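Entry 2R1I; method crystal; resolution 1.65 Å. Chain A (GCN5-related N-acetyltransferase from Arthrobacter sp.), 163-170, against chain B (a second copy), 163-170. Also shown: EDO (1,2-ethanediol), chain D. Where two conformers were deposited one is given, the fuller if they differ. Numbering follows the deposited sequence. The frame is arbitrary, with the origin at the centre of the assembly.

Chain A, residues 163-170: EPMLYYYR
Chain B, residues 163-170: EPMLYYYR

How do the two backbones meet? In each copy residues 165-170 form a strand, and the strands cross with their N-to-C directions 119° apart, their axes approaching to 4.0 Å. The register centres on Leu166(A) and Leu166(B), whose CA atoms lie 4.5 Å apart in a single beta bridge. Tyr167(B) N donates to Met165(A) O at 3.0 Å, and Tyr167(A) N donates to Met165(B) O, also at 3.0 Å. Both bonds are nearly straight, at 167° and 172°. With phi/psi near -112/146 at Leu166(A) and -118/146 at Leu166(B), each leucine CA also approaches the opposing Met165 O: Leu166(A) CA to Met165(B) O is 3.5 Å.

How do the leucines reach across when their CA-to-CB bonds point away overall? Both adopt the mt rotamer, which brings their ends nearer, so that Leu166(A) CD2 meets Leu166(B) CD2 at 3.9 Å. The prolines, C-gamma exo and directed toward the partner, flank this pair: Pro164(A) CB lies 4.0 Å from Leu166(B) CD2. Branched leucine and compact proline suit this apolar patch.

How do the two selenomethionines differ in the conformers given? Met165(A) leaves sideways with chi angles -66°, -179° and -86° (mtm), placing SE 3.7 Å from Tyr167(B) CD1 and CE 3.3 Å from Tyr169(B) CE1, at that ring's edge. Met165(B) points toward its partner with chi angles -33°, -147° and 59°, the first two between wells; its SE lies 4.4 Å from Tyr169(A) CE1. Flexible, polarisable side chains can fit either arrangement.

What do the tyrosines contribute? Both Tyr167 side chains point toward the partner with chi1 t; Tyr167(A) CD2 lies 3.8 Å from Met165(B) CB. Both Tyr169 residues use chi1 p, bringing their rings nearer from sideways starts, while Tyr168, chi1 m, turns away. Altogether the stretches bury 475 Å².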

ATOM      1  N   GLU A 163       8.564  -2.170  18.655  1.00 39.18           N
ATOM      2  CA  GLU A 163       9.603  -2.281  17.636  1.00 38.65           C
ATOM      3  C   GLU A 163       9.025  -2.004  16.241  1.00 32.74           C
ATOM      4  O   GLU A 163       7.832  -1.898  16.116  1.00 33.13           O
ATOM      5  CB  GLU A 163      10.253  -3.663  17.687  1.00 38.39           C
ATOM      6  CG  GLU A 163       9.529  -4.769  16.962  1.00 40.26           C
ATOM      7  CD  GLU A 163      10.281  -6.082  17.045  1.00 44.30           C
ATOM      8  OE1 GLU A 163      10.163  -6.761  18.107  1.00 47.64           O
ATOM      9  OE2 GLU A 163      10.986  -6.425  16.061  1.00 47.46           O
ATOM     10  N   PRO A 164       9.898  -1.843  15.238  1.00 34.66           N
ATOM     11  CA  PRO A 164       9.568  -1.492  13.859  1.00 34.33           C
ATOM     12  C   PRO A 164       8.549  -2.356  13.194  1.00 31.04           C
ATOM     13  O   PRO A 164       8.548  -3.589  13.362  1.00 31.17           O
ATOM     14  CB  PRO A 164      10.913  -1.658  13.149  1.00 33.85           C
ATOM     15  CG  PRO A 164      11.870  -1.265  14.177  1.00 38.21           C
ATOM     16  CD  PRO A 164      11.364  -1.912  15.400  1.00 36.34           C
HETATM   17  N   MSE A 165       7.661  -1.708  12.448  0.50 28.25           N
HETATM   18  CA  MSE A 165       6.749  -2.386  11.525  0.50 27.73           C
HETATM   19  C   MSE A 165       7.531  -2.719  10.273  0.50 25.57           C
HETATM   20  O   MSE A 165       8.363  -1.928   9.844  0.50 25.76           O
HETATM   21  CB  MSE A 165       5.564  -1.485  11.215  0.50 28.92           C
HETATM   22  CG  MSE A 165       4.739  -1.270  12.460  0.50 31.07           C
HETATM   23 SE   MSE A 165       3.203  -0.191  12.251  0.37 30.06          SE
HETATM   24  CE  MSE A 165       4.037   1.354  12.484  0.50 14.25           C
ATOM     25  N   LEU A 166       7.292  -3.912   9.732  1.00 25.49           N
ATOM     26  CA  LEU A 166       8.055  -4.448   8.656  1.00 23.83           C
ATOM     27  C   LEU A 166       7.228  -4.543   7.374  1.00 26.46           C
ATOM     28  O   LEU A 166       6.051  -4.799   7.387  1.00 29.23           O
ATOM     29  CB  LEU A 166       8.536  -5.860   9.022  1.00 26.40           C
ATOM     30  CG  LEU A 166       9.384  -5.966  10.314  1.00 27.84           C
ATOM     31  CD1 LEU A 166       9.879  -7.378  10.541  1.00 28.20           C
ATOM     32  CD2 LEU A 166      10.531  -5.011  10.202  1.00 29.44           C
ATOM     33  N   TYR A 167       7.898  -4.340   6.257  1.00 24.87           N
ATOM     34  CA  TYR A 167       7.315  -4.531   4.948  1.00 25.51           C
ATOM     35  C   TYR A 167       7.753  -5.889   4.397  1.00 25.25           C
ATOM     36  O   TYR A 167       8.952  -6.173   4.285  1.00 28.81           O
ATOM     37  CB  TYR A 167       7.756  -3.376   4.019  1.00 25.89           C
ATOM     38  CG  TYR A 167       7.457  -3.595   2.541  1.00 25.60           C
ATOM     39  CD1 TYR A 167       6.187  -3.315   2.019  1.00 27.62           C
ATOM     40  CD2 TYR A 167       8.420  -4.063   1.675  1.00 32.23           C
ATOM     41  CE1 TYR A 167       5.899  -3.500   0.640  1.00 26.01           C
ATOM     42  CE2 TYR A 167       8.146  -4.271   0.323  1.00 32.44           C
ATOM     43  CZ  TYR A 167       6.913  -3.965  -0.206  1.00 32.80           C
ATOM     44  OH  TYR A 167       6.675  -4.176  -1.553  1.00 30.13           O
ATOM     45  N   TYR A 168       6.770  -6.713   4.059  1.00 22.99           N
ATOM     46  CA  TYR A 168       6.971  -8.008   3.459  1.00 24.94           C
ATOM     47  C   TYR A 168       6.359  -8.037   2.079  1.00 24.27           C
ATOM     48  O   TYR A 168       5.314  -7.388   1.807  1.00 25.53           O
ATOM     49  CB  TYR A 168       6.278  -9.087   4.286  1.00 25.50           C
ATOM     50  CG  TYR A 168       7.083  -9.629   5.451  1.00 24.35           C
ATOM     51  CD1 TYR A 168       7.136  -8.950   6.679  1.00 25.38           C
ATOM     52  CD2 TYR A 168       7.791 -10.821   5.328  1.00 25.92           C
ATOM     53  CE1 TYR A 168       7.860  -9.442   7.732  1.00 24.73           C
ATOM     54  CE2 TYR A 168       8.518 -11.315   6.377  1.00 26.63           C
ATOM     55  CZ  TYR A 168       8.558 -10.625   7.581  1.00 25.16           C
ATOM     56  OH  TYR A 168       9.285 -11.174   8.616  1.00 26.06           O
ATOM     57  N   TYR A 169       6.973  -8.783   1.165  1.00 25.51           N
ATOM     58  CA  TYR A 169       6.354  -8.962  -0.148  1.00 25.74           C
ATOM     59  C   TYR A 169       6.618 -10.334  -0.730  1.00 26.22           C
ATOM     60  O   TYR A 169       7.529 -11.033  -0.275  1.00 25.42           O
ATOM     61  CB  TYR A 169       6.821  -7.884  -1.111  1.00 28.70           C
ATOM     62  CG  TYR A 169       8.239  -8.121  -1.542  1.00 30.08           C
ATOM     63  CD1 TYR A 169       9.297  -7.808  -0.684  1.00 29.60           C
ATOM     64  CD2 TYR A 169       8.523  -8.772  -2.739  1.00 33.02           C
ATOM     65  CE1 TYR A 169      10.625  -8.082  -1.074  1.00 38.43           C
ATOM     66  CE2 TYR A 169       9.847  -9.034  -3.117  1.00 34.66           C
ATOM     67  CZ  TYR A 169      10.869  -8.675  -2.275  1.00 35.58           C
ATOM     68  OH  TYR A 169      12.192  -8.908  -2.606  1.00 42.78           O
ATOM     69  N   ARG A 170       5.826 -10.682  -1.745  1.00 25.74           N
ATOM     70  CA  ARG A 170       5.959 -11.944  -2.459  1.00 27.22           C
ATOM     71  C   ARG A 170       5.703 -11.594  -3.910  1.00 29.20           C
ATOM     72  O   ARG A 170       4.701 -10.948  -4.231  1.00 26.46           O
ATOM     73  CB  ARG A 170       4.960 -12.982  -1.984  1.00 29.55           C
ATOM     74  CG  ARG A 170       5.148 -14.298  -2.708  1.00 28.80           C
ATOM     75  CD  ARG A 170       4.193 -15.374  -2.330  1.00 34.29           C
ATOM     76  NE  ARG A 170       4.497 -16.493  -3.226  1.00 34.60           N
ATOM     77  CZ  ARG A 170       3.671 -17.477  -3.533  1.00 37.97           C
ATOM     78  NH1 ARG A 170       2.475 -17.564  -2.994  1.00 31.88           N
ATOM     79  NH2 ARG A 170       4.072 -18.401  -4.398  1.00 42.77           N
TER
ATOM     80  N   GLU B 163      19.100  -5.820   5.406  1.00 43.55           N
ATOM     81  CA  GLU B 163      18.288  -5.776   6.600  1.00 41.09           C
ATOM     82  C   GLU B 163      16.832  -5.522   6.248  1.00 37.62           C
ATOM     83  O   GLU B 163      16.522  -5.310   5.083  1.00 38.08           O
ATOM     84  CB  GLU B 163      18.804  -4.661   7.504  1.00 41.33           C
ATOM     85  CG  GLU B 163      18.464  -3.237   7.090  1.00 40.01           C
ATOM     86  CD  GLU B 163      19.024  -2.233   8.080  1.00 44.72           C
ATOM     87  OE1 GLU B 163      20.252  -1.944   8.004  1.00 47.85           O
ATOM     88  OE2 GLU B 163      18.248  -1.763   8.954  1.00 39.45           O
ATOM     89  N   PRO B 164      15.946  -5.585   7.253  1.00 35.39           N
ATOM     90  CA  PRO B 164      14.531  -5.401   6.999  1.00 34.17           C
ATOM     91  C   PRO B 164      14.100  -4.121   6.292  1.00 29.61           C
ATOM     92  O   PRO B 164      14.652  -3.036   6.535  1.00 30.81           O
ATOM     93  CB  PRO B 164      13.931  -5.420   8.413  1.00 34.76           C
ATOM     94  CG  PRO B 164      14.788  -6.345   9.139  1.00 36.92           C
ATOM     95  CD  PRO B 164      16.168  -5.935   8.663  1.00 38.70           C
HETATM   96  N   MSE B 165      13.064  -4.285   5.486  0.50 27.47           N
HETATM   97  CA  MSE B 165      12.336  -3.178   4.913  0.50 28.08           C
HETATM   98  C   MSE B 165      11.336  -2.739   5.955  0.50 26.09           C
HETATM   99  O   MSE B 165      10.777  -3.555   6.711  0.50 25.38           O
HETATM  100  CB  MSE B 165      11.630  -3.636   3.660  0.50 27.34           C
HETATM  101  CG  MSE B 165      12.434  -4.693   2.948  0.50 31.46           C
HETATM  102 SE   MSE B 165      12.196  -4.538   1.111  0.37 30.69          SE
HETATM  103  CE  MSE B 165      12.872  -2.692   1.066  0.50 18.61           C
ATOM    104  N   LEU B 166      11.133  -1.438   6.031  1.00 24.07           N
ATOM    105  CA  LEU B 166      10.296  -0.891   7.092  1.00 24.16           C
ATOM    106  C   LEU B 166       9.060  -0.162   6.594  1.00 24.04           C
ATOM    107  O   LEU B 166       9.084   0.467   5.541  1.00 26.19           O
ATOM    108  CB  LEU B 166      11.126   0.104   7.903  1.00 24.39           C
ATOM    109  CG  LEU B 166      12.458  -0.425   8.496  1.00 25.76           C
ATOM    110  CD1 LEU B 166      13.189   0.686   9.250  1.00 30.18           C
ATOM    111  CD2 LEU B 166      12.178  -1.611   9.391  1.00 30.50           C
ATOM    112  N   TYR B 167       7.971  -0.270   7.371  1.00 22.48           N
ATOM    113  CA  TYR B 167       6.761   0.498   7.150  1.00 23.88           C
ATOM    114  C   TYR B 167       6.739   1.751   8.042  1.00 24.43           C
ATOM    115  O   TYR B 167       6.944   1.668   9.255  1.00 25.90           O
ATOM    116  CB  TYR B 167       5.562  -0.400   7.439  1.00 22.96           C
ATOM    117  CG  TYR B 167       4.222   0.302   7.500  1.00 26.51           C
ATOM    118  CD1 TYR B 167       3.732   0.787   8.708  1.00 29.09           C
ATOM    119  CD2 TYR B 167       3.445   0.451   6.368  1.00 27.47           C
ATOM    120  CE1 TYR B 167       2.477   1.414   8.789  1.00 28.14           C
ATOM    121  CE2 TYR B 167       2.202   1.060   6.445  1.00 27.83           C
ATOM    122  CZ  TYR B 167       1.710   1.533   7.646  1.00 28.98           C
ATOM    123  OH  TYR B 167       0.476   2.159   7.712  1.00 28.27           O
ATOM    124  N   TYR B 168       6.564   2.908   7.402  1.00 22.56           N
ATOM    125  CA  TYR B 168       6.395   4.220   8.026  1.00 22.68           C
ATOM    126  C   TYR B 168       5.009   4.804   7.712  1.00 21.22           C
ATOM    127  O   TYR B 168       4.428   4.568   6.624  1.00 21.90           O
ATOM    128  CB  TYR B 168       7.479   5.194   7.509  1.00 23.52           C
ATOM    129  CG  TYR B 168       8.829   5.048   8.164  1.00 22.38           C
ATOM    130  CD1 TYR B 168       9.763   4.106   7.690  1.00 23.00           C
ATOM    131  CD2 TYR B 168       9.218   5.885   9.192  1.00 28.29           C
ATOM    132  CE1 TYR B 168      11.039   3.960   8.298  1.00 23.66           C
ATOM    133  CE2 TYR B 168      10.478   5.767   9.774  1.00 26.62           C
ATOM    134  CZ  TYR B 168      11.387   4.812   9.307  1.00 25.17           C
ATOM    135  OH  TYR B 168      12.610   4.689   9.939  1.00 26.54           O
ATOM    136  N   TYR B 169       4.451   5.538   8.671  1.00 23.05           N
ATOM    137  CA  TYR B 169       3.179   6.216   8.425  1.00 23.43           C
ATOM    138  C   TYR B 169       3.163   7.567   9.125  1.00 21.66           C
ATOM    139  O   TYR B 169       3.936   7.824  10.052  1.00 23.43           O
ATOM    140  CB  TYR B 169       1.989   5.385   8.907  1.00 24.04           C
ATOM    141  CG  TYR B 169       1.886   5.275  10.375  1.00 25.28           C
ATOM    142  CD1 TYR B 169       2.703   4.413  11.085  1.00 31.79           C
ATOM    143  CD2 TYR B 169       1.001   6.086  11.078  1.00 28.68           C
ATOM    144  CE1 TYR B 169       2.626   4.347  12.490  1.00 33.04           C
ATOM    145  CE2 TYR B 169       0.918   6.008  12.461  1.00 31.11           C
ATOM    146  CZ  TYR B 169       1.738   5.141  13.147  1.00 34.85           C
ATOM    147  OH  TYR B 169       1.638   5.067  14.525  1.00 33.00           O
ATOM    148  N   ARG B 170       2.272   8.418   8.629  1.00 23.65           N
ATOM    149  CA  ARG B 170       1.987   9.725   9.198  1.00 22.93           C
ATOM    150  C   ARG B 170       0.465   9.905   9.137  1.00 22.87           C
ATOM    151  O   ARG B 170      -0.150   9.804   8.028  1.00 25.56           O
ATOM    152  CB  ARG B 170       2.733  10.859   8.457  1.00 26.52           C
ATOM    153  CG  ARG B 170       2.425  12.279   8.915  1.00 27.54           C
ATOM    154  CD  ARG B 170       3.340  13.266   8.175  1.00 33.28           C
ATOM    155  NE  ARG B 170       2.786  14.628   8.180  1.00 37.77           N
ATOM    156  CZ  ARG B 170       3.301  15.647   7.512  1.00 33.45           C
ATOM    157  NH1 ARG B 170       4.441  15.512   6.792  1.00 32.27           N
ATOM    158  NH2 ARG B 170       2.668  16.809   7.548  1.00 30.65           N
TER
HETATM  159  C1  EDO D 173      10.478 -12.571  -2.309  1.00 59.57           C
HETATM  160  O1  EDO D 173       9.352 -13.188  -1.670  1.00 53.50           O
HETATM  161  C2  EDO D 173      10.213 -12.560  -3.796  1.00 54.84           C
HETATM  162  O2  EDO D 173       8.998 -13.278  -3.914  1.00 38.18           O